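Local coordinates for protein alanine racemase (Actinobacillus succinogenes, PDB 3C3K) that is of unknown function but has the periplasmic binding protein-like fold, which in its family usually holds a small ligand between two domains, at residues Val26-Lys32 and Ser239-Met244; Val68-Leu74 and Pro88-Glu94; Tyr157-Ser161 and Ser177-Val183. All coordinates share one frame; numbering follows the deposited sequence.

Contact 1: residues Val26-Lys32 and Ser239-Met244; sequences VVKGIEK and SEQIGM
Segments 26-32 and 239-244 cross at -44°, their axes 6.4 Å apart, where Gly29 and Gly243 meet; they lie on helices 21-35 and 239-254, packed against one another in the six-stranded domain of this periplasmic binding protein-like fold. With no side chain at either glycine, backbone meets backbone at the crossing: Gly29 CA lies 3.4 Å from Glu240 O in a nearly straight CA-H...O contact (165° at the hydrogen). Just beyond it, Met244 CG packs against Gly29 O at 3.4 Å.

Around this crossing the flanks differ. On the buried one, Val26 CG1, anti to the backbone N (chi1 178°), lies against Gly243 CA, while Ile30 rests its CG1 on Gly243 O at 3.5 Å. At the exposed flank, the extended Glu240 side chain passes over Gly29, with CG 3.5 Å from Gly29 CA, and its carboxylate arrives between two lysines. Lys28 offers only methylenes to OE1, its CD being 3.5 Å away. Lys32 crosses Glu240 at about a right angle and closes the salt bridge, with NZ 2.7 Å from Glu240 OE2 and nearly in line with its C-O bond.

Contact 2: residues Val68-Leu74 and Pro88-Glu94; sequences VITMDAL and PWVQCAE
Strands 68-70 and 89-92 run side by side, Ile69 paired with Val90, as neighbours in the parallel sheet and as the two strands of a beta-alpha-beta unit whose crossover is helix 77-84. The last rung of their ladder, Cys92 N to Thr70 O at 2.8 Å, is almost straight (177°). Side chains are close on both faces. Ile69 CG2 touches Cys92 SG at 3.4 Å on one. On the other, Thr70 CG2, set between its own backbone N and carbonyl carbon, lies at the edge of the Trp89 indole, 3.8 Å from NE1, and also meets Gln91 OE1. The remaining branch, OG1, accepts from Asp72 N, two residues on, in an ST turn.

Past the strands the packing gives way to polar links, near the partly exposed Leu74. Bent at chi2 (97°), Gln91 brings NE2 within 2.9 Å of Asp72 O, in the carbonyl plane, and to 3.1 Å from Cys92 O, well above that carbonyl's plane. Leu74 N reaches Glu94 OE2 at 2.9 Å from the anti side, 30° out of the carboxylate plane. OE2 also accepts Gln137 N, at the start of helix 137-152. One carboxylate therefore ties the loops after both strands to a helix of the other domain, and that helix start would probably stabilise its negative charge.

Contact 3: residues Tyr157-Ser161 and Ser177-Val183; sequences YSRIS and SLLKSAV
A single water holds Tyr157, Leu178 and Val183 together: it accepts from Tyr157 OH at 2.6 Å and donates to Val183 O at 2.7 Å and to Leu178 O at 2.8 Å. A weak fourth bond comes from Arg159 NE. The water sits at the junction between strand 159-162, an outer strand of the four-stranded parallel sheet, and the end of helix 168-179, part of the beta-alpha-beta crossover that leads on to strand 187-190.

Tyr157 and Arg159 approach the site together. The phenol ring presents its edge to Val183 O, which lies near the ring plane, while CD1 packs against Val183 CG1 at 3.9 Å. The Arg159 chain is bent at chi3 (115°), and Tyr157 CE1 lies 3.6 Å from the guanidinium plane on one face, offset toward that group's rim, with the two planes clearly tilted. The water that bonds the hydroxyl lies in the plane of the ring.

Away from the water the contact is apolar and runs along the strand. Leu178 CD2 packs against the aliphatic part of Arg159, 3.6 Å from CG, and reaches Ser161 CB, so one methyl spans two residues whose side chains share a face of the strand. After the helix the chain makes an inverse gamma turn at Lys180. Beyond it Ser181 OG donates to Val183 O at 3.0 Å, from 43° out of the carbonyl plane.

In the fold
Contacts 1 and 2 belong to one core, their centres 13 Å apart: the helix pair 26-32 and 239-244 packs on one face of the sheet that contains strands 68-70 and 89-92. Val26 CB meets Met71 CE at 3.8 Å, and Ile242 CG2 lies 4.2 Å from Cys92 SG. Contact 3 belongs to the other domain, across the chain's centre; its centre is 37 Å from that of contact 1, and its nearest atoms stay about 16 Å from contact 2. Contacts 2 and 3 both fall inside the loop closed by contact 1, which joins helix 239-254 to the first domain after the chain has passed through the second.

Contact 1: residues Val26-Lys32 and Ser239-Met244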
loop_
_atom_site.group_PDB
_atom_site.type_symbol
_atom_site.label_atom_id
_atom_site.label_comp_id
_atom_site.label_asym_id
_atom_site.label_seq_id
_atom_site.Cartn_x
_atom_site.Cartn_y
_atom_site.Cartn_z
ATOM N N VAL B 26 6.334 1.072 -7.704
ATOM C CA VAL B 26 7.583 1.701 -8.182
ATOM C C VAL B 26 8.763 1.344 -7.239
ATOM O O VAL B 26 9.856 0.943 -7.679
ATOM C CB VAL B 26 7.450 3.224 -8.299
ATOM C CG1 VAL B 26 8.813 3.793 -8.746
ATOM C CG2 VAL B 26 6.343 3.588 -9.340
ATOM N N VAL B 27 8.538 1.427 -5.923
ATOM C CA VAL B 27 9.566 0.969 -4.998
ATOM C C VAL B 27 10.063 -0.444 -5.235
ATOM O O VAL B 27 11.267 -0.710 -5.149
ATOM C CB VAL B 27 9.155 1.175 -3.588
ATOM C CG1 VAL B 27 10.176 0.598 -2.646
ATOM C CG2 VAL B 27 9.005 2.666 -3.355
ATOM N N LYS B 28 9.150 -1.362 -5.508
ATOM C CA LYS B 28 9.539 -2.688 -5.807
ATOM C C LYS B 28 10.583 -2.779 -6.944
ATOM O O LYS B 28 11.549 -3.548 -6.858
ATOM C CB LYS B 28 8.305 -3.552 -6.155
ATOM C CG LYS B 28 8.660 -5.051 -6.199
ATOM C CD LYS B 28 7.432 -5.957 -6.526
ATOM C CE LYS B 28 7.843 -7.456 -6.775
ATOM N NZ LYS B 28 8.918 -7.837 -5.804
ATOM N N GLY B 29 10.364 -2.033 -8.027
ATOM C CA GLY B 29 11.270 -2.055 -9.165
ATOM C C GLY B 29 12.572 -1.359 -8.795
ATOM O O GLY B 29 13.660 -1.796 -9.171
ATOM N N ILE B 30 12.471 -0.279 -8.027
ATOM C CA ILE B 30 13.672 0.368 -7.551
ATOM C C ILE B 30 14.557 -0.681 -6.845
ATOM O O ILE B 30 15.751 -0.822 -7.204
ATOM C CB ILE B 30 13.360 1.596 -6.652
ATOM C CG1 ILE B 30 12.890 2.737 -7.543
ATOM C CG2 ILE B 30 14.549 2.026 -5.875
ATOM C CD1 ILE B 30 12.216 3.918 -6.790
ATOM N N GLU B 31 13.981 -1.417 -5.874
ATOM C CA GLU B 31 14.722 -2.363 -5.047
ATOM C C GLU B 31 15.332 -3.458 -5.898
ATOM O O GLU B 31 16.446 -3.879 -5.664
ATOM C CB GLU B 31 13.795 -3.049 -4.059
ATOM C CG GLU B 31 13.229 -2.179 -2.984
ATOM C CD GLU B 31 12.083 -2.866 -2.204
ATOM O OE1 GLU B 31 11.335 -3.731 -2.767
ATOM O OE2 GLU B 31 11.969 -2.532 -1.014
ATOM N N LYS B 32 14.607 -3.908 -6.904
ATOM C CA LYS B 32 15.115 -5.013 -7.716
ATOM C C LYS B 32 16.381 -4.595 -8.400
ATOM O O LYS B 32 17.335 -5.305 -8.328
ATOM C CB LYS B 32 14.116 -5.442 -8.761
ATOM C CG LYS B 32 13.142 -6.502 -8.235
ATOM C CD LYS B 32 12.055 -6.667 -9.262
ATOM C CE LYS B 32 12.737 -7.053 -10.596
ATOM N NZ LYS B 32 11.740 -7.595 -11.568
ATOM N N SER B 239 4.605 0.040 -13.771
ATOM C CA SER B 239 5.085 0.663 -12.532
ATOM C C SER B 239 6.443 0.154 -12.066
ATOM O O SER B 239 7.325 0.951 -11.744
ATOM C CB SER B 239 4.032 0.569 -11.447
ATOM O OG SER B 239 2.895 1.348 -11.846
ATOM N N GLU B 240 6.599 -1.162 -12.005
ATOM C CA GLU B 240 7.898 -1.747 -11.742
ATOM C C GLU B 240 9.018 -1.313 -12.693
ATOM O O GLU B 240 10.116 -1.014 -12.229
ATOM C CB GLU B 240 7.801 -3.258 -11.693
ATOM C CG GLU B 240 8.903 -3.895 -10.915
ATOM C CD GLU B 240 8.619 -5.380 -10.624
ATOM O OE1 GLU B 240 7.590 -5.694 -9.990
ATOM O OE2 GLU B 240 9.403 -6.240 -11.070
ATOM N N GLN B 241 8.770 -1.333 -14.005
ATOM C CA GLN B 241 9.721 -0.810 -15.025
ATOM C C GLN B 241 10.091 0.661 -14.822
ATOM O O GLN B 241 11.238 1.016 -14.987
ATOM C CB GLN B 241 9.206 -1.033 -16.472
ATOM C CG GLN B 241 9.032 -2.560 -16.855
ATOM C CD GLN B 241 8.873 -2.850 -18.372
ATOM O OE1 GLN B 241 9.414 -3.842 -18.896
ATOM N NE2 GLN B 241 8.125 -1.987 -19.080
ATOM N N ILE B 242 9.138 1.512 -14.452
ATOM C CA ILE B 242 9.456 2.864 -13.994
ATOM C C ILE B 242 10.509 2.921 -12.891
ATOM O O ILE B 242 11.472 3.655 -13.031
ATOM C CB ILE B 242 8.166 3.645 -13.628
ATOM C CG1 ILE B 242 7.309 3.835 -14.874
ATOM C CG2 ILE B 242 8.476 5.053 -12.949
ATOM C CD1 ILE B 242 5.977 4.364 -14.529
ATOM N N GLY B 243 10.344 2.166 -11.804
ATOM C CA GLY B 243 11.383 2.107 -10.742
ATOM C C GLY B 243 12.706 1.483 -11.210
ATOM O O GLY B 243 13.784 1.974 -10.879
ATOM N N MET B 244 12.654 0.403 -11.975
ATOM C CA MET B 244 13.923 -0.227 -12.392
ATOM C C MET B 244 14.704 0.772 -13.266
ATOM O O MET B 244 15.931 0.918 -13.124
ATOM C CB MET B 244 13.633 -1.509 -13.160
ATOM C CG MET B 244 12.945 -2.612 -12.374
ATOM S SD MET B 244 12.499 -4.120 -13.343
ATOM C CE MET B 244 11.544 -3.390 -14.504
#

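Contact 2: residues Val68-Leu74 and Pro88-Glu94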
loop_
_atom_site.group_PDB
_atom_site.type_symbol
_atom_site.label_atom_id
_atom_site.label_comp_id
_atom_site.label_asym_id
_atom_site.label_seq_id
_atom_site.Cartn_x
_atom_site.Cartn_y
_atom_site.Cartn_z
ATOM N N VAL B 68 19.535 10.233 -5.011
ATOM C CA VAL B 68 18.121 10.335 -4.662
ATOM C C VAL B 68 17.181 10.111 -5.891
ATOM O O VAL B 68 17.428 10.618 -6.972
ATOM C CB VAL B 68 17.860 11.668 -3.853
ATOM C CG1 VAL B 68 18.500 12.800 -4.504
ATOM C CG2 VAL B 68 16.343 11.973 -3.641
ATOM N N ILE B 69 16.154 9.257 -5.715
ATOM C CA ILE B 69 15.020 9.154 -6.663
ATOM C C ILE B 69 13.844 9.747 -5.977
ATOM O O ILE B 69 13.598 9.437 -4.823
ATOM C CB ILE B 69 14.742 7.698 -7.035
ATOM C CG1 ILE B 69 15.987 7.143 -7.706
ATOM C CG2 ILE B 69 13.504 7.588 -8.011
ATOM C CD1 ILE B 69 15.948 5.591 -7.882
ATOM N N THR B 70 13.224 10.724 -6.609
ATOM C CA THR B 70 12.071 11.420 -6.052
ATOM C C THR B 70 10.787 11.146 -6.882
ATOM O O THR B 70 10.835 11.080 -8.101
ATOM C CB THR B 70 12.321 12.958 -5.882
ATOM O OG1 THR B 70 11.199 13.505 -5.144
ATOM C CG2 THR B 70 12.529 13.695 -7.243
ATOM N N MET B 71 9.666 10.935 -6.182
ATOM C CA MET B 71 8.403 10.800 -6.793
ATOM C C MET B 71 7.558 12.058 -6.362
ATOM O O MET B 71 6.377 12.135 -6.667
ATOM C CB MET B 71 7.704 9.499 -6.355
ATOM C CG MET B 71 8.566 8.140 -6.409
ATOM S SD MET B 71 7.526 6.725 -5.760
ATOM C CE MET B 71 6.489 6.671 -7.110
ATOM N N ASP B 72 8.197 13.077 -5.766
ATOM C CA ASP B 72 7.431 14.297 -5.394
ATOM C C ASP B 72 7.001 15.206 -6.527
ATOM O O ASP B 72 7.486 15.081 -7.683
ATOM C CB ASP B 72 8.252 15.124 -4.418
ATOM C CG ASP B 72 8.217 14.571 -2.995
ATOM O OD1 ASP B 72 7.428 13.675 -2.742
ATOM O OD2 ASP B 72 8.909 15.153 -2.113
ATOM N N ALA B 73 6.112 16.157 -6.199
ATOM C CA ALA B 73 5.645 17.135 -7.176
ATOM C C ALA B 73 6.835 17.814 -7.856
ATOM O O ALA B 73 7.859 18.165 -7.200
ATOM C CB ALA B 73 4.715 18.208 -6.505
ATOM N N LEU B 74 6.696 17.974 -9.174
ATOM C CA LEU B 74 7.713 18.565 -10.059
ATOM C C LEU B 74 8.174 19.894 -9.566
ATOM O O LEU B 74 9.339 20.195 -9.661
ATOM C CB LEU B 74 7.100 18.765 -11.469
ATOM C CG LEU B 74 7.999 19.215 -12.604
ATOM C CD1 LEU B 74 8.948 18.097 -12.895
ATOM C CD2 LEU B 74 7.115 19.520 -13.788
ATOM N N PRO B 88 23.799 12.375 -7.830
ATOM C CA PRO B 88 22.853 11.622 -8.674
ATOM C C PRO B 88 21.380 11.853 -8.262
ATOM O O PRO B 88 21.065 11.785 -7.076
ATOM C CB PRO B 88 23.223 10.183 -8.426
ATOM C CG PRO B 88 24.718 10.252 -8.102
ATOM C CD PRO B 88 24.817 11.491 -7.221
ATOM N N TRP B 89 20.514 12.169 -9.239
ATOM C CA TRP B 89 19.132 12.611 -8.972
ATOM C C TRP B 89 18.281 12.188 -10.157
ATOM O O TRP B 89 18.661 12.397 -11.323
ATOM C CB TRP B 89 19.149 14.146 -8.827
ATOM C CG TRP B 89 17.945 14.849 -8.326
ATOM C CD1 TRP B 89 16.833 14.313 -7.779
ATOM C CD2 TRP B 89 17.797 16.281 -8.219
ATOM N NE1 TRP B 89 15.977 15.306 -7.364
ATOM C CE2 TRP B 89 16.546 16.528 -7.639
ATOM C CE3 TRP B 89 18.606 17.367 -8.591
ATOM C CZ2 TRP B 89 16.061 17.844 -7.395
ATOM C CZ3 TRP B 89 18.120 18.710 -8.355
ATOM C CH2 TRP B 89 16.874 18.922 -7.742
ATOM N N VAL B 90 17.118 11.596 -9.872
ATOM C CA VAL B 90 16.194 11.148 -10.909
ATOM C C VAL B 90 14.807 11.411 -10.416
ATOM O O VAL B 90 14.532 11.173 -9.262
ATOM C CB VAL B 90 16.289 9.643 -11.207
ATOM C CG1 VAL B 90 15.230 9.224 -12.180
ATOM C CG2 VAL B 90 17.657 9.252 -11.804
ATOM N N GLN B 91 13.932 11.870 -11.306
ATOM C CA GLN B 91 12.554 12.110 -10.966
ATOM C C GLN B 91 11.680 11.047 -11.597
ATOM O O GLN B 91 11.851 10.702 -12.774
ATOM C CB GLN B 91 12.119 13.519 -11.382
ATOM C CG GLN B 91 10.543 13.639 -11.538
ATOM C CD GLN B 91 9.959 14.229 -10.257
ATOM O OE1 GLN B 91 10.513 15.184 -9.725
ATOM N NE2 GLN B 91 8.862 13.662 -9.759
ATOM N N CYS B 92 10.782 10.477 -10.816
ATOM C CA CYS B 92 9.791 9.499 -11.316
ATOM C C CYS B 92 8.410 10.090 -11.420
ATOM O O CYS B 92 7.964 10.808 -10.526
ATOM C CB CYS B 92 9.631 8.333 -10.345
ATOM S SG CYS B 92 10.967 7.186 -10.249
ATOM N N ALA B 93 7.695 9.720 -12.484
ATOM C CA ALA B 93 6.265 9.952 -12.588
ATOM C C ALA B 93 5.865 11.384 -12.774
ATOM O O ALA B 93 4.711 11.650 -12.822
ATOM C CB ALA B 93 5.503 9.362 -11.392
ATOM N N GLU B 94 6.806 12.294 -12.887
ATOM C CA GLU B 94 6.524 13.649 -13.363
ATOM C C GLU B 94 7.349 13.874 -14.644
ATOM O O GLU B 94 8.476 13.411 -14.761
ATOM C CB GLU B 94 6.869 14.698 -12.308
ATOM C CG GLU B 94 5.983 14.702 -11.069
ATOM C CD GLU B 94 4.753 15.555 -11.248
ATOM O OE1 GLU B 94 4.024 15.324 -12.238
ATOM O OE2 GLU B 94 4.528 16.457 -10.410
#

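Contact 3: residues Tyr157-Ser161 and Ser177-Val183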
loop_
_atom_site.group_PDB
_atom_site.type_symbol
_atom_site.label_atom_id
_atom_site.label_comp_id
_atom_site.label_asym_id
_atom_site.label_seq_id
_atom_site.Cartn_x
_atom_site.Cartn_y
_atom_site.Cartn_z
ATOM N N TYR B 157 -21.135 18.995 -20.927
ATOM C CA TYR B 157 -20.931 18.643 -19.517
ATOM C C TYR B 157 -19.460 18.522 -19.175
ATOM O O TYR B 157 -18.668 17.792 -19.854
ATOM C CB TYR B 157 -21.630 17.308 -19.202
ATOM C CG TYR B 157 -21.485 16.750 -17.790
ATOM C CD1 TYR B 157 -22.521 16.845 -16.873
ATOM C CD2 TYR B 157 -20.338 16.057 -17.407
ATOM C CE1 TYR B 157 -22.401 16.310 -15.590
ATOM C CE2 TYR B 157 -20.189 15.552 -16.145
ATOM C CZ TYR B 157 -21.229 15.669 -15.234
ATOM O OH TYR B 157 -21.102 15.121 -13.995
ATOM N N SER B 158 -19.144 19.181 -18.070
ATOM C CA SER B 158 -17.854 19.141 -17.471
ATOM C C SER B 158 -18.065 19.085 -15.994
ATOM O O SER B 158 -18.908 19.867 -15.446
ATOM C CB SER B 158 -17.153 20.475 -17.717
ATOM O OG SER B 158 -15.850 20.209 -18.018
ATOM N N ARG B 159 -17.335 18.169 -15.338
ATOM C CA ARG B 159 -17.193 18.279 -13.925
ATOM C C ARG B 159 -16.152 17.562 -13.160
ATOM O O ARG B 159 -15.867 16.388 -13.406
ATOM C CB ARG B 159 -18.426 18.711 -13.181
ATOM C CG ARG B 159 -19.355 17.799 -12.466
ATOM C CD ARG B 159 -20.337 18.832 -11.777
ATOM N NE ARG B 159 -21.719 18.727 -12.299
ATOM C CZ ARG B 159 -22.205 19.380 -13.369
ATOM N NH1 ARG B 159 -23.466 19.170 -13.749
ATOM N NH2 ARG B 159 -21.445 20.213 -14.082
ATOM N N ILE B 160 -15.619 18.262 -12.175
ATOM C CA ILE B 160 -14.466 17.754 -11.460
ATOM C C ILE B 160 -14.751 17.786 -9.986
ATOM O O ILE B 160 -15.237 18.820 -9.442
ATOM C CB ILE B 160 -13.246 18.635 -11.748
ATOM C CG1 ILE B 160 -12.993 18.657 -13.234
ATOM C CG2 ILE B 160 -12.001 18.153 -10.956
ATOM C CD1 ILE B 160 -12.064 19.783 -13.742
ATOM N N SER B 161 -14.448 16.680 -9.322
ATOM C CA SER B 161 -14.622 16.685 -7.900
ATOM C C SER B 161 -13.284 16.251 -7.299
ATOM O O SER B 161 -12.628 15.384 -7.861
ATOM C CB SER B 161 -15.731 15.678 -7.590
ATOM O OG SER B 161 -15.824 15.440 -6.217
ATOM N N SER B 177 -20.864 13.533 -4.316
ATOM C CA SER B 177 -20.897 14.948 -4.682
ATOM C C SER B 177 -21.276 15.156 -6.149
ATOM O O SER B 177 -22.022 16.089 -6.446
ATOM C CB SER B 177 -19.529 15.551 -4.404
ATOM O OG SER B 177 -19.508 16.936 -4.758
ATOM N N LEU B 178 -20.819 14.279 -7.065
ATOM C CA LEU B 178 -21.130 14.409 -8.521
ATOM C C LEU B 178 -22.534 13.960 -8.860
ATOM O O LEU B 178 -23.144 14.428 -9.829
ATOM C CB LEU B 178 -20.162 13.579 -9.382
ATOM C CG LEU B 178 -18.660 13.924 -9.355
ATOM C CD1 LEU B 178 -17.888 12.743 -9.901
ATOM C CD2 LEU B 178 -18.345 15.180 -10.141
ATOM N N LEU B 179 -23.053 13.044 -8.053
ATOM C CA LEU B 179 -24.402 12.574 -8.228
ATOM C C LEU B 179 -25.381 13.609 -7.723
ATOM O O LEU B 179 -26.528 13.584 -8.133
ATOM C CB LEU B 179 -24.631 11.261 -7.500
ATOM C CG LEU B 179 -23.779 10.124 -8.116
ATOM C CD1 LEU B 179 -23.924 8.812 -7.340
ATOM C CD2 LEU B 179 -24.180 9.923 -9.559
ATOM N N LYS B 180 -24.940 14.495 -6.826
ATOM C CA LYS B 180 -25.855 15.496 -6.255
ATOM C C LYS B 180 -25.876 16.709 -7.155
ATOM O O LYS B 180 -25.210 17.711 -6.882
ATOM C CB LYS B 180 -25.402 15.917 -4.855
ATOM C CG LYS B 180 -26.172 15.278 -3.729
ATOM C CD LYS B 180 -25.781 15.978 -2.384
ATOM C CE LYS B 180 -26.832 15.664 -1.237
ATOM N NZ LYS B 180 -26.547 16.361 0.068
ATOM N N SER B 181 -26.586 16.621 -8.263
ATOM C CA SER B 181 -26.568 17.732 -9.211
ATOM C C SER B 181 -27.667 17.553 -10.174
ATOM O O SER B 181 -28.155 16.434 -10.322
ATOM C CB SER B 181 -25.255 17.824 -9.973
ATOM O OG SER B 181 -25.492 18.416 -11.218
ATOM N N ALA B 182 -28.046 18.670 -10.811
ATOM C CA ALA B 182 -29.140 18.725 -11.806
ATOM C C ALA B 182 -28.938 17.641 -12.846
ATOM O O ALA B 182 -29.839 16.828 -13.101
ATOM C CB ALA B 182 -29.169 20.095 -12.481
ATOM N N VAL B 183 -27.757 17.656 -13.439
ATOM C CA VAL B 183 -27.340 16.665 -14.436
ATOM C C VAL B 183 -26.321 15.746 -13.791
ATOM O O VAL B 183 -25.313 16.215 -13.270
ATOM C CB VAL B 183 -26.739 17.343 -15.695
ATOM C CG1 VAL B 183 -26.339 16.286 -16.745
ATOM C CG2 VAL B 183 -27.744 18.276 -16.315
HETATM O O HOH W 1 -22.844 15.905 -12.164
#